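Local coordinates for protein probable 2-oxoglutarate-dependent dioxygenase At5g05600 (Arabidopsis thaliana, PDB 6LSV) that oxidises the plant stress hormone jasmonate to 12-hydroxyjasmonate, using iron(II), 2-oxoglutarate and molecular oxygen, at residues Asp1-Glu5 with Asn113-Tyr118; Tyr118-Arg124 with Ser136-His142; Leu189-Phe194 with Leu312-Val316. All coordinates share one frame; numbering follows the deposited sequence.

Contact 1. Residues Asp1-Glu5 with Asn113-Tyr118; sequences DEWPE and NSPRTY. With JAA ({(1R,2R)-3-oxo-2-[(2Z)-pent-2-en-1-yl]cyclopentyl}acetic acid), chain D.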
loop_
_atom_site.group_PDB
_atom_site.type_symbol
_atom_site.label_atom_id
_atom_site.label_comp_id
_atom_site.label_asym_id
_atom_site.label_seq_id
_atom_site.Cartn_x
_atom_site.Cartn_y
_atom_site.Cartn_z
ATOM N N ASP A 1 -6.512 -12.261 -18.203
ATOM C CA ASP A 1 -5.390 -13.096 -18.617
ATOM C C ASP A 1 -4.372 -12.314 -19.450
ATOM O O ASP A 1 -3.222 -12.735 -19.588
ATOM C CB ASP A 1 -5.887 -14.312 -19.405
ATOM C CG ASP A 1 -4.774 -15.297 -19.721
ATOM O OD1 ASP A 1 -4.152 -15.812 -18.768
ATOM O OD2 ASP A 1 -4.512 -15.546 -20.918
ATOM N N GLU A 2 -4.784 -11.173 -19.999
ATOM C CA GLU A 2 -3.886 -10.389 -20.832
ATOM C C GLU A 2 -4.205 -8.907 -20.699
ATOM O O GLU A 2 -5.333 -8.519 -20.380
ATOM C CB GLU A 2 -3.983 -10.818 -22.296
ATOM C CG GLU A 2 -5.400 -10.866 -22.824
ATOM C CD GLU A 2 -5.466 -10.558 -24.302
ATOM O OE1 GLU A 2 -4.533 -10.997 -25.011
ATOM O OE2 GLU A 2 -6.427 -9.901 -24.756
ATOM N N TRP A 3 -3.189 -8.086 -20.943
ATOM C CA TRP A 3 -3.326 -6.641 -20.953
ATOM C C TRP A 3 -3.944 -6.172 -22.271
ATOM O O TRP A 3 -3.733 -6.790 -23.318
ATOM C CB TRP A 3 -1.964 -5.983 -20.758
ATOM C CG TRP A 3 -1.197 -6.498 -19.578
ATOM C CD1 TRP A 3 -0.113 -7.330 -19.602
ATOM C CD2 TRP A 3 -1.438 -6.194 -18.199
ATOM N NE1 TRP A 3 0.328 -7.570 -18.322
ATOM C CE2 TRP A 3 -0.468 -6.886 -17.442
ATOM C CE3 TRP A 3 -2.382 -5.409 -17.529
ATOM C CZ2 TRP A 3 -0.417 -6.817 -16.054
ATOM C CZ3 TRP A 3 -2.329 -5.343 -16.149
ATOM C CH2 TRP A 3 -1.353 -6.043 -15.427
ATOM N N PRO A 4 -4.710 -5.076 -22.249
ATOM C CA PRO A 4 -5.302 -4.574 -23.499
ATOM C C PRO A 4 -4.280 -4.054 -24.494
ATOM O O PRO A 4 -4.628 -3.856 -25.666
ATOM C CB PRO A 4 -6.230 -3.448 -23.021
ATOM C CG PRO A 4 -5.641 -3.008 -21.721
ATOM C CD PRO A 4 -5.096 -4.256 -21.087
ATOM N N GLU A 5 -3.036 -3.849 -24.072
ATOM C CA GLU A 5 -1.998 -3.241 -24.892
ATOM C C GLU A 5 -0.651 -3.622 -24.300
ATOM O O GLU A 5 -0.574 -3.988 -23.121
ATOM C CB GLU A 5 -2.160 -1.713 -24.936
ATOM C CG GLU A 5 -2.560 -1.123 -23.600
ATOM C CD GLU A 5 -2.885 0.349 -23.684
ATOM O OE1 GLU A 5 -2.896 0.897 -24.806
ATOM O OE2 GLU A 5 -3.122 0.961 -22.621
ATOM N N ASN A 113 4.481 -9.363 -15.061
ATOM C CA ASN A 113 3.250 -9.810 -14.428
ATOM C C ASN A 113 2.103 -9.773 -15.431
ATOM O O ASN A 113 2.224 -9.232 -16.529
ATOM C CB ASN A 113 2.933 -8.970 -13.189
ATOM C CG ASN A 113 2.456 -7.559 -13.516
ATOM O OD1 ASN A 113 2.672 -7.036 -14.610
ATOM N ND2 ASN A 113 1.808 -6.928 -12.543
ATOM N N SER A 114 0.980 -10.355 -15.035
ATOM C CA SER A 114 -0.208 -10.475 -15.864
ATOM C C SER A 114 -1.420 -10.195 -14.984
ATOM O O SER A 114 -1.339 -10.323 -13.762
ATOM C CB SER A 114 -0.315 -11.869 -16.496
ATOM O OG SER A 114 -1.055 -12.739 -15.660
ATOM N N PRO A 115 -2.554 -9.808 -15.583
ATOM C CA PRO A 115 -3.673 -9.294 -14.762
ATOM C C PRO A 115 -4.396 -10.333 -13.905
ATOM O O PRO A 115 -5.230 -9.931 -13.084
ATOM C CB PRO A 115 -4.629 -8.692 -15.803
ATOM C CG PRO A 115 -3.827 -8.562 -17.064
ATOM C CD PRO A 115 -2.790 -9.626 -17.024
ATOM N N ARG A 116 -4.125 -11.635 -14.042
ATOM C CA ARG A 116 -4.906 -12.602 -13.272
ATOM C C ARG A 116 -4.311 -12.903 -11.898
ATOM O O ARG A 116 -5.055 -13.277 -10.983
ATOM C CB ARG A 116 -5.092 -13.905 -14.058
ATOM C CG ARG A 116 -6.215 -14.771 -13.490
ATOM C CD ARG A 116 -7.579 -14.101 -13.695
ATOM N NE ARG A 116 -8.344 -13.986 -12.452
ATOM C CZ ARG A 116 -9.674 -13.996 -12.376
ATOM N NH1 ARG A 116 -10.266 -13.883 -11.195
ATOM N NH2 ARG A 116 -10.414 -14.116 -13.472
ATOM N N THR A 117 -2.998 -12.744 -11.713
ATOM C CA THR A 117 -2.409 -12.780 -10.380
ATOM C C THR A 117 -1.603 -11.539 -10.036
ATOM O O THR A 117 -1.339 -11.310 -8.848
ATOM C CB THR A 117 -1.501 -14.009 -10.204
ATOM O OG1 THR A 117 -0.315 -13.852 -10.991
ATOM C CG2 THR A 117 -2.219 -15.289 -10.614
ATOM N N TYR A 118 -1.193 -10.747 -11.032
ATOM C CA TYR A 118 -0.428 -9.518 -10.847
ATOM C C TYR A 118 0.949 -9.782 -10.246
ATOM O O TYR A 118 1.735 -8.845 -10.065
ATOM C CB TYR A 118 -1.207 -8.524 -9.977
ATOM C CG TYR A 118 -2.121 -7.606 -10.757
ATOM C CD1 TYR A 118 -1.639 -6.434 -11.323
ATOM C CD2 TYR A 118 -3.468 -7.912 -10.927
ATOM C CE1 TYR A 118 -2.474 -5.588 -12.037
ATOM C CE2 TYR A 118 -4.309 -7.074 -11.639
ATOM C CZ TYR A 118 -3.806 -5.914 -12.189
ATOM O OH TYR A 118 -4.639 -5.077 -12.895
HETATM O O01 JAA D . -0.441 -4.061 -7.059
HETATM O O02 JAA D . -4.222 -7.349 -3.137
HETATM O O03 JAA D . -5.385 -7.604 -4.957
HETATM C C04 JAA D . -2.839 -5.603 -5.245
HETATM C C05 JAA D . -2.344 -4.202 -5.908
HETATM C C06 JAA D . -2.781 -6.608 -6.425
HETATM C C07 JAA D . -2.006 -6.013 -7.401
HETATM C C08 JAA D . -1.456 -4.602 -6.771
HETATM C C09 JAA D . -1.688 -3.240 -4.825
HETATM C C10 JAA D . -4.168 -5.518 -4.731
HETATM C C11 JAA D . -2.764 -2.373 -4.168
HETATM C C12 JAA D . -4.617 -6.901 -4.247
HETATM C C13 JAA D . -2.623 -1.067 -4.040
HETATM C C14 JAA D . -1.375 -0.350 -4.548
HETATM C C15 JAA D . -1.786 0.813 -5.451
#
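Asp-1 and Trp-3 lie against Pro-115 where two irregular loops pass each other, the backbones coming nearest at the CA atoms of Asp-1 and Arg-116, 5.4 Å apart. The indole of Trp-3 carries the contact. Its CG sits anti to the carbonyl carbon (chi1 -51°), which brings the far end of the ring in among Asn-113, Pro-115 and Tyr-118. CG of Pro-115 stands over one face in a CH-pi contact, 3.5 Å from the centroid of the six-membered ring. At the edge, NE1 donates to the backbone O of Asn-113 (3.1 Å, N-H...O 149°), and this oxygen lies almost in the indole plane. The segment 113-118 lies in the N-terminal region of the non-haem dioxygenase family, in the loop leading from helix 87-102 to the edge strand 120-122 of the main sheet. Tyr-118, a residue of the jasmonate pocket, touches both Trp-3 and the ligand: the edge of the Trp-3 six-membered ring points at the Tyr-118 face in an offset edge-to-face pair (planes at 78°), with Trp-3 CH2 3.6 Å from Tyr-118 CE1, while Tyr-118 CB comes within 3.7 Å of jasmonate C07. The phenol OH is hydrogen-bonded to Arg-337 O and Gly-126 N. The Asn-113 amide packs its OD1 3.4 Å from Trp-3 CZ2, and its ND2 donates to Tyr-138 OH and, from above the carbonyl plane, to Tyr-118 O at 3.1 Å.

Contact 2. Residues Tyr118-Arg124 with Ser136-His142; sequences YEGYGSR and SDYYFLH. With JAA ({(1R,2R)-3-oxo-2-[(2Z)-pent-2-en-1-yl]cyclopentyl}acetic acid), chain D.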
loop_
_atom_site.group_PDB
_atom_site.type_symbol
_atom_site.label_atom_id
_atom_site.label_comp_id
_atom_site.label_asym_id
_atom_site.label_seq_id
_atom_site.Cartn_x
_atom_site.Cartn_y
_atom_site.Cartn_z
ATOM N N TYR A 118 -1.193 -10.747 -11.032
ATOM C CA TYR A 118 -0.428 -9.518 -10.847
ATOM C C TYR A 118 0.949 -9.782 -10.246
ATOM O O TYR A 118 1.735 -8.845 -10.065
ATOM C CB TYR A 118 -1.207 -8.524 -9.977
ATOM C CG TYR A 118 -2.121 -7.606 -10.757
ATOM C CD1 TYR A 118 -1.639 -6.434 -11.323
ATOM C CD2 TYR A 118 -3.468 -7.912 -10.927
ATOM C CE1 TYR A 118 -2.474 -5.588 -12.037
ATOM C CE2 TYR A 118 -4.309 -7.074 -11.639
ATOM C CZ TYR A 118 -3.806 -5.914 -12.189
ATOM O OH TYR A 118 -4.639 -5.077 -12.895
ATOM N N GLU A 119 1.255 -11.044 -9.942
ATOM C CA GLU A 119 2.547 -11.380 -9.355
ATOM C C GLU A 119 3.664 -11.103 -10.349
ATOM O O GLU A 119 3.596 -11.517 -11.510
ATOM C CB GLU A 119 2.585 -12.851 -8.940
ATOM C CG GLU A 119 1.704 -13.216 -7.764
ATOM C CD GLU A 119 1.532 -14.718 -7.629
ATOM O OE1 GLU A 119 0.898 -15.326 -8.516
ATOM O OE2 GLU A 119 2.038 -15.294 -6.645
ATOM N N GLY A 120 4.696 -10.395 -9.891
ATOM C CA GLY A 120 5.902 -10.206 -10.668
ATOM C C GLY A 120 6.167 -8.739 -10.957
ATOM O O GLY A 120 5.818 -7.857 -10.162
ATOM N N TYR A 121 6.789 -8.497 -12.107
ATOM C CA TYR A 121 7.254 -7.177 -12.509
ATOM C C TYR A 121 6.149 -6.480 -13.296
ATOM O O TYR A 121 5.758 -6.947 -14.372
ATOM C CB TYR A 121 8.529 -7.327 -13.338
ATOM C CG TYR A 121 9.109 -6.059 -13.917
ATOM C CD1 TYR A 121 9.377 -4.959 -13.113
ATOM C CD2 TYR A 121 9.433 -5.980 -15.266
ATOM C CE1 TYR A 121 9.924 -3.804 -13.644
ATOM C CE2 TYR A 121 9.981 -4.835 -15.806
ATOM C CZ TYR A 121 10.225 -3.750 -14.993
ATOM O OH TYR A 121 10.769 -2.607 -15.532
ATOM N N GLY A 122 5.643 -5.365 -12.758
ATOM C CA GLY A 122 4.505 -4.691 -13.341
ATOM C C GLY A 122 4.765 -3.214 -13.572
ATOM O O GLY A 122 5.658 -2.613 -12.977
ATOM N N SER A 123 3.952 -2.635 -14.460
ATOM C CA SER A 123 4.000 -1.201 -14.731
ATOM C C SER A 123 2.638 -0.523 -14.741
ATOM O O SER A 123 2.591 0.706 -14.848
ATOM C CB SER A 123 4.693 -0.927 -16.073
ATOM O OG SER A 123 6.098 -0.857 -15.900
ATOM N N ARG A 124 1.536 -1.259 -14.629
ATOM C CA ARG A 124 0.220 -0.642 -14.579
ATOM C C ARG A 124 -0.689 -1.476 -13.689
ATOM O O ARG A 124 -0.395 -2.630 -13.364
ATOM C CB ARG A 124 -0.386 -0.488 -15.983
ATOM C CG ARG A 124 -0.914 -1.783 -16.580
ATOM C CD ARG A 124 -1.476 -1.568 -17.974
ATOM N NE ARG A 124 -2.883 -1.182 -17.938
ATOM C CZ ARG A 124 -3.501 -0.502 -18.900
ATOM N NH1 ARG A 124 -2.839 -0.127 -19.986
ATOM N NH2 ARG A 124 -4.783 -0.196 -18.773
ATOM N N SER A 136 5.442 5.021 -12.675
ATOM C CA SER A 136 6.100 4.095 -11.766
ATOM C C SER A 136 6.076 2.692 -12.346
ATOM O O SER A 136 5.154 2.317 -13.077
ATOM C CB SER A 136 5.437 4.082 -10.383
ATOM O OG SER A 136 4.026 4.081 -10.491
ATOM N N ASP A 137 7.111 1.932 -12.010
ATOM C CA ASP A 137 7.135 0.485 -12.135
ATOM C C ASP A 137 7.025 -0.111 -10.739
ATOM O O ASP A 137 7.254 0.572 -9.736
ATOM C CB ASP A 137 8.421 0.005 -12.819
ATOM C CG ASP A 137 8.602 0.597 -14.206
ATOM O OD1 ASP A 137 7.588 0.835 -14.894
ATOM O OD2 ASP A 137 9.762 0.830 -14.605
ATOM N N TYR A 138 6.669 -1.389 -10.668
ATOM C CA TYR A 138 6.483 -2.007 -9.365
ATOM C C TYR A 138 6.723 -3.505 -9.468
ATOM O O TYR A 138 6.755 -4.081 -10.558
ATOM C CB TYR A 138 5.082 -1.720 -8.807
ATOM C CG TYR A 138 3.972 -2.398 -9.576
ATOM C CD1 TYR A 138 3.539 -3.670 -9.228
ATOM C CD2 TYR A 138 3.358 -1.765 -10.652
ATOM C CE1 TYR A 138 2.530 -4.296 -9.929
ATOM C CE2 TYR A 138 2.344 -2.383 -11.361
ATOM C CZ TYR A 138 1.934 -3.650 -10.996
ATOM O OH TYR A 138 0.926 -4.282 -11.695
ATOM N N TYR A 139 6.886 -4.132 -8.300
ATOM C CA TYR A 139 6.931 -5.580 -8.170
ATOM C C TYR A 139 5.910 -6.015 -7.132
ATOM O O TYR A 139 5.696 -5.330 -6.130
ATOM C CB TYR A 139 8.323 -6.083 -7.761
ATOM C CG TYR A 139 8.581 -7.503 -8.198
ATOM C CD1 TYR A 139 8.102 -8.577 -7.459
ATOM C CD2 TYR A 139 9.286 -7.771 -9.361
ATOM C CE1 TYR A 139 8.327 -9.880 -7.865
ATOM C CE2 TYR A 139 9.517 -9.068 -9.775
ATOM C CZ TYR A 139 9.036 -10.116 -9.025
ATOM O OH TYR A 139 9.265 -11.405 -9.438
ATOM N N PHE A 140 5.283 -7.164 -7.371
ATOM C CA PHE A 140 4.244 -7.669 -6.481
ATOM C C PHE A 140 4.467 -9.155 -6.235
ATOM O O PHE A 140 4.745 -9.907 -7.174
ATOM C CB PHE A 140 2.855 -7.419 -7.080
ATOM C CG PHE A 140 1.719 -7.898 -6.223
ATOM C CD1 PHE A 140 1.442 -7.290 -5.009
ATOM C CD2 PHE A 140 0.920 -8.952 -6.639
ATOM C CE1 PHE A 140 0.389 -7.729 -4.225
ATOM C CE2 PHE A 140 -0.131 -9.396 -5.858
ATOM C CZ PHE A 140 -0.398 -8.785 -4.651
ATOM N N LEU A 141 4.359 -9.570 -4.973
ATOM C CA LEU A 141 4.526 -10.967 -4.599
ATOM C C LEU A 141 3.741 -11.230 -3.321
ATOM O O LEU A 141 3.424 -10.309 -2.563
ATOM C CB LEU A 141 6.009 -11.336 -4.411
ATOM C CG LEU A 141 6.828 -10.600 -3.339
ATOM C CD1 LEU A 141 6.779 -11.310 -1.985
ATOM C CD2 LEU A 141 8.274 -10.418 -3.789
ATOM N N HIS A 142 3.441 -12.504 -3.085
ATOM C CA HIS A 142 2.726 -12.932 -1.893
ATOM C C HIS A 142 3.694 -13.483 -0.852
ATOM O O HIS A 142 4.723 -14.077 -1.187
ATOM C CB HIS A 142 1.687 -14.001 -2.234
ATOM C CG HIS A 142 0.503 -13.478 -2.985
ATOM N ND1 HIS A 142 -0.469 -12.700 -2.392
ATOM C CD2 HIS A 142 0.129 -13.625 -4.278
ATOM C CE1 HIS A 142 -1.387 -12.388 -3.288
ATOM N NE2 HIS A 142 -1.049 -12.937 -4.441
HETATM O O01 JAA D . -0.441 -4.061 -7.059
HETATM O O02 JAA D . -4.222 -7.349 -3.137
HETATM O O03 JAA D . -5.385 -7.604 -4.957
HETATM C C04 JAA D . -2.839 -5.603 -5.245
HETATM C C05 JAA D . -2.344 -4.202 -5.908
HETATM C C06 JAA D . -2.781 -6.608 -6.425
HETATM C C07 JAA D . -2.006 -6.013 -7.401
HETATM C C08 JAA D . -1.456 -4.602 -6.771
HETATM C C09 JAA D . -1.688 -3.240 -4.825
HETATM C C10 JAA D . -4.168 -5.518 -4.731
HETATM C C11 JAA D . -2.764 -2.373 -4.168
HETATM C C12 JAA D . -4.617 -6.901 -4.247
HETATM C C13 JAA D . -2.623 -1.067 -4.040
HETATM C C14 JAA D . -1.375 -0.350 -4.548
HETATM C C15 JAA D . -1.786 0.813 -5.451
HETATM O O HOH W 1 4.159 -14.180 -5.328
HETATM O O HOH W 2 2.387 2.104 -11.960
#
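Gly-120 and Gly-122 pair with Phe-140 and Tyr-138 as the two hydrogen-bonded pairs of a short antiparallel strand pairing, Tyr-121 and Tyr-139 forming the non-hydrogen-bonded pair between. All four of their backbone N-H groups in the outer pairs are used, Gly-122 N to Tyr-138 O being nearly straight (2.8 Å, 172°). Gly-122 leaves room for the Tyr-138 ring, whose face its CA covers; Gly-120 adopts backbone angles that suit glycine, and its CA lies over the Tyr-139 face. Tyr-139 OH is hydrogen-bonded to Lys-153 O. With CG between backbone N and carbonyl carbon (chi1 68°), Tyr-138 reaches across the neighbouring strand, and its OH donates to Arg-124 O at 2.7 Å. Ser-123 OG donates to Asp-137 OD1, whose carboxylate also accepts from Val-10 N and Gln-11 N. One water gives a hydrogen to Glu-119 OE2 (2.7 Å) and accepts from His-142 N; a second donates to Ser-123 O and to Ser-136 OG, also hydrogen-bonded to Gly-223 O. Phe-140 presents a ring face to jasmonate, CZ lying 3.7 Å from C06. Strand 120-122 edges the main sheet in the double-stranded beta-helix fold of 2-oxoglutarate oxygenases, with Tyr-118 and Phe-140 lining the jasmonate pocket.

Contact 3. Residues Leu189-Phe194 with Leu312-Val316; sequences LKEDKF and LQELV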
loop_
_atom_site.group_PDB
_atom_site.type_symbol
_atom_site.label_atom_id
_atom_site.label_comp_id
_atom_site.label_asym_id
_atom_site.label_seq_id
_atom_site.Cartn_x
_atom_site.Cartn_y
_atom_site.Cartn_z
ATOM N N LEU A 189 -12.887 -3.246 21.948
ATOM C CA LEU A 189 -13.097 -4.662 21.689
ATOM C C LEU A 189 -12.033 -5.498 22.390
ATOM O O LEU A 189 -11.000 -4.987 22.832
ATOM C CB LEU A 189 -13.062 -4.954 20.186
ATOM C CG LEU A 189 -13.881 -4.068 19.248
ATOM C CD1 LEU A 189 -13.364 -4.193 17.824
ATOM C CD2 LEU A 189 -15.350 -4.432 19.312
ATOM N N LYS A 190 -12.304 -6.800 22.489
ATOM C CA LYS A 190 -11.273 -7.753 22.877
ATOM C C LYS A 190 -10.027 -7.511 22.041
ATOM O O LYS A 190 -10.111 -7.335 20.824
ATOM C CB LYS A 190 -11.768 -9.188 22.677
ATOM C CG LYS A 190 -12.869 -9.613 23.624
ATOM C CD LYS A 190 -13.492 -10.929 23.185
ATOM C CE LYS A 190 -12.464 -12.044 23.155
ATOM N NZ LYS A 190 -12.455 -12.731 21.836
ATOM N N GLU A 191 -8.867 -7.497 22.700
ATOM C CA GLU A 191 -7.656 -7.053 22.021
ATOM C C GLU A 191 -7.317 -7.906 20.806
ATOM O O GLU A 191 -6.521 -7.474 19.967
ATOM C CB GLU A 191 -6.481 -7.035 22.999
ATOM C CG GLU A 191 -5.969 -8.404 23.396
ATOM C CD GLU A 191 -4.579 -8.341 24.002
ATOM O OE1 GLU A 191 -3.711 -9.148 23.603
ATOM O OE2 GLU A 191 -4.357 -7.475 24.878
ATOM N N ASP A 192 -7.917 -9.091 20.673
ATOM C CA ASP A 192 -7.676 -9.962 19.529
ATOM C C ASP A 192 -8.886 -10.054 18.604
ATOM O O ASP A 192 -8.988 -11.002 17.819
ATOM C CB ASP A 192 -7.255 -11.356 20.002
ATOM C CG ASP A 192 -8.411 -12.155 20.583
ATOM O OD1 ASP A 192 -9.320 -11.548 21.189
ATOM O OD2 ASP A 192 -8.405 -13.396 20.438
ATOM N N LYS A 193 -9.797 -9.079 18.671
ATOM C CA LYS A 193 -11.010 -9.134 17.858
ATOM C C LYS A 193 -10.699 -8.986 16.370
ATOM O O LYS A 193 -11.270 -9.705 15.542
ATOM C CB LYS A 193 -11.998 -8.061 18.321
ATOM C CG LYS A 193 -13.330 -8.057 17.580
ATOM C CD LYS A 193 -13.990 -9.434 17.559
ATOM C CE LYS A 193 -14.365 -9.916 18.955
ATOM N NZ LYS A 193 -15.024 -11.257 18.941
ATOM N N PHE A 194 -9.798 -8.067 16.009
ATOM C CA PHE A 194 -9.426 -7.910 14.603
ATOM C C PHE A 194 -8.725 -9.156 14.081
ATOM O O PHE A 194 -9.059 -9.661 13.003
ATOM C CB PHE A 194 -8.527 -6.687 14.417
ATOM C CG PHE A 194 -9.276 -5.400 14.254
ATOM C CD1 PHE A 194 -10.579 -5.275 14.700
ATOM C CD2 PHE A 194 -8.668 -4.306 13.661
ATOM C CE1 PHE A 194 -11.268 -4.086 14.550
ATOM C CE2 PHE A 194 -9.352 -3.115 13.509
ATOM C CZ PHE A 194 -10.655 -3.006 13.954
ATOM N N LEU A 312 -18.235 -5.209 12.025
ATOM C CA LEU A 312 -18.292 -6.057 13.208
ATOM C C LEU A 312 -19.620 -5.865 13.928
ATOM O O LEU A 312 -20.124 -4.744 14.050
ATOM C CB LEU A 312 -17.128 -5.742 14.148
ATOM C CG LEU A 312 -15.735 -6.157 13.671
ATOM C CD1 LEU A 312 -14.651 -5.408 14.447
ATOM C CD2 LEU A 312 -15.556 -7.659 13.803
ATOM N N GLN A 313 -20.199 -6.974 14.388
ATOM C CA GLN A 313 -21.502 -6.898 15.039
ATOM C C GLN A 313 -21.426 -6.150 16.362
ATOM O O GLN A 313 -22.417 -5.547 16.788
ATOM C CB GLN A 313 -22.065 -8.301 15.248
ATOM C CG GLN A 313 -21.152 -9.232 16.022
ATOM C CD GLN A 313 -21.610 -10.675 15.944
ATOM O OE1 GLN A 313 -22.451 -11.025 15.115
ATOM N NE2 GLN A 313 -21.068 -11.518 16.817
ATOM N N GLU A 314 -20.259 -6.163 17.013
ATOM C CA GLU A 314 -20.102 -5.468 18.288
ATOM C C GLU A 314 -20.334 -3.969 18.154
ATOM O O GLU A 314 -20.753 -3.319 19.119
ATOM C CB GLU A 314 -18.705 -5.725 18.858
ATOM C CG GLU A 314 -18.510 -7.089 19.503
ATOM C CD GLU A 314 -18.151 -8.171 18.497
ATOM O OE1 GLU A 314 -18.223 -7.904 17.277
ATOM O OE2 GLU A 314 -17.796 -9.290 18.930
ATOM N N LEU A 315 -20.068 -3.402 16.979
ATOM C CA LEU A 315 -20.132 -1.961 16.780
ATOM C C LEU A 315 -21.439 -1.509 16.150
ATOM O O LEU A 315 -21.566 -0.337 15.782
ATOM C CB LEU A 315 -18.954 -1.497 15.927
ATOM C CG LEU A 315 -17.592 -2.060 16.327
ATOM C CD1 LEU A 315 -16.596 -1.840 15.208
ATOM C CD2 LEU A 315 -17.100 -1.437 17.630
ATOM N N VAL A 316 -22.412 -2.402 16.019
ATOM C CA VAL A 316 -23.685 -2.079 15.393
ATOM C C VAL A 316 -24.715 -1.805 16.478
ATOM O O VAL A 316 -24.947 -2.645 17.357
ATOM C CB VAL A 316 -24.151 -3.210 14.462
ATOM C CG1 VAL A 316 -25.636 -3.071 14.166
ATOM C CG2 VAL A 316 -23.347 -3.190 13.173
#
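Leu-189 and Leu-312, which have the largest areas buried here, meet through their CD1 methyls, 3.8 Å apart. The two branches of Leu-189 serve different partners. While CD1 faces Leu-312, CD2 rests on the CB of Glu-314 (3.6 Å) and on CD2 of Leu-315 (3.9 Å), so this leucine packs against the last two residues of the 3-10 segment 313-315. Leu-312 in turn touches Phe-194 as well: its CD1 lies 3.6 Å from Phe-194 CE1, the two side chains crossing at about a right angle. Outside this apolar patch, Lys-193 and Glu-314 approach from opposite directions. The lysine leaves the backbone with CG anti to N (chi1 -178°) and then bends at chi2 and chi3, bringing NZ to a salt bridge with Glu-314 OE2, 3.4 Å away, whose hydrogen bond is weak. Its stronger partner is Glu-196, further along the same helix, so the ammonium group has two carboxylate partners. The contact is surface packing away from the annotated sites. It joins the start of helix 193-197 to the loop between strands 308-309 and 327-328, with Phe-194 reaching inward onto helix 161-186 and, together with Leu-312, onto helix 269-274.

Contacts 1 and 2 are neighbours, their centres 11 Å apart, and share Tyr-118. Asn-113 N lies 2.8 Å from Tyr-121 O, a probable hydrogen bond, and Glu-5 OE2 forms a salt bridge with Arg-124 NH1. Both touch jasmonate: the N-terminal segment backs the loop before strand 120-122, and that strand with 137-144 ends the main sheet beside the pocket. Contact 3 lies across the chain's centre from contact 2, their centres 34 Å apart, and joins peripheral helix and loop segments. In sequence, contact 2 starts at Tyr-118, where contact 1 ends, and contact 3 follows, so contacts 1 and 2 use the N-terminal part of the chain and contact 3 later segments.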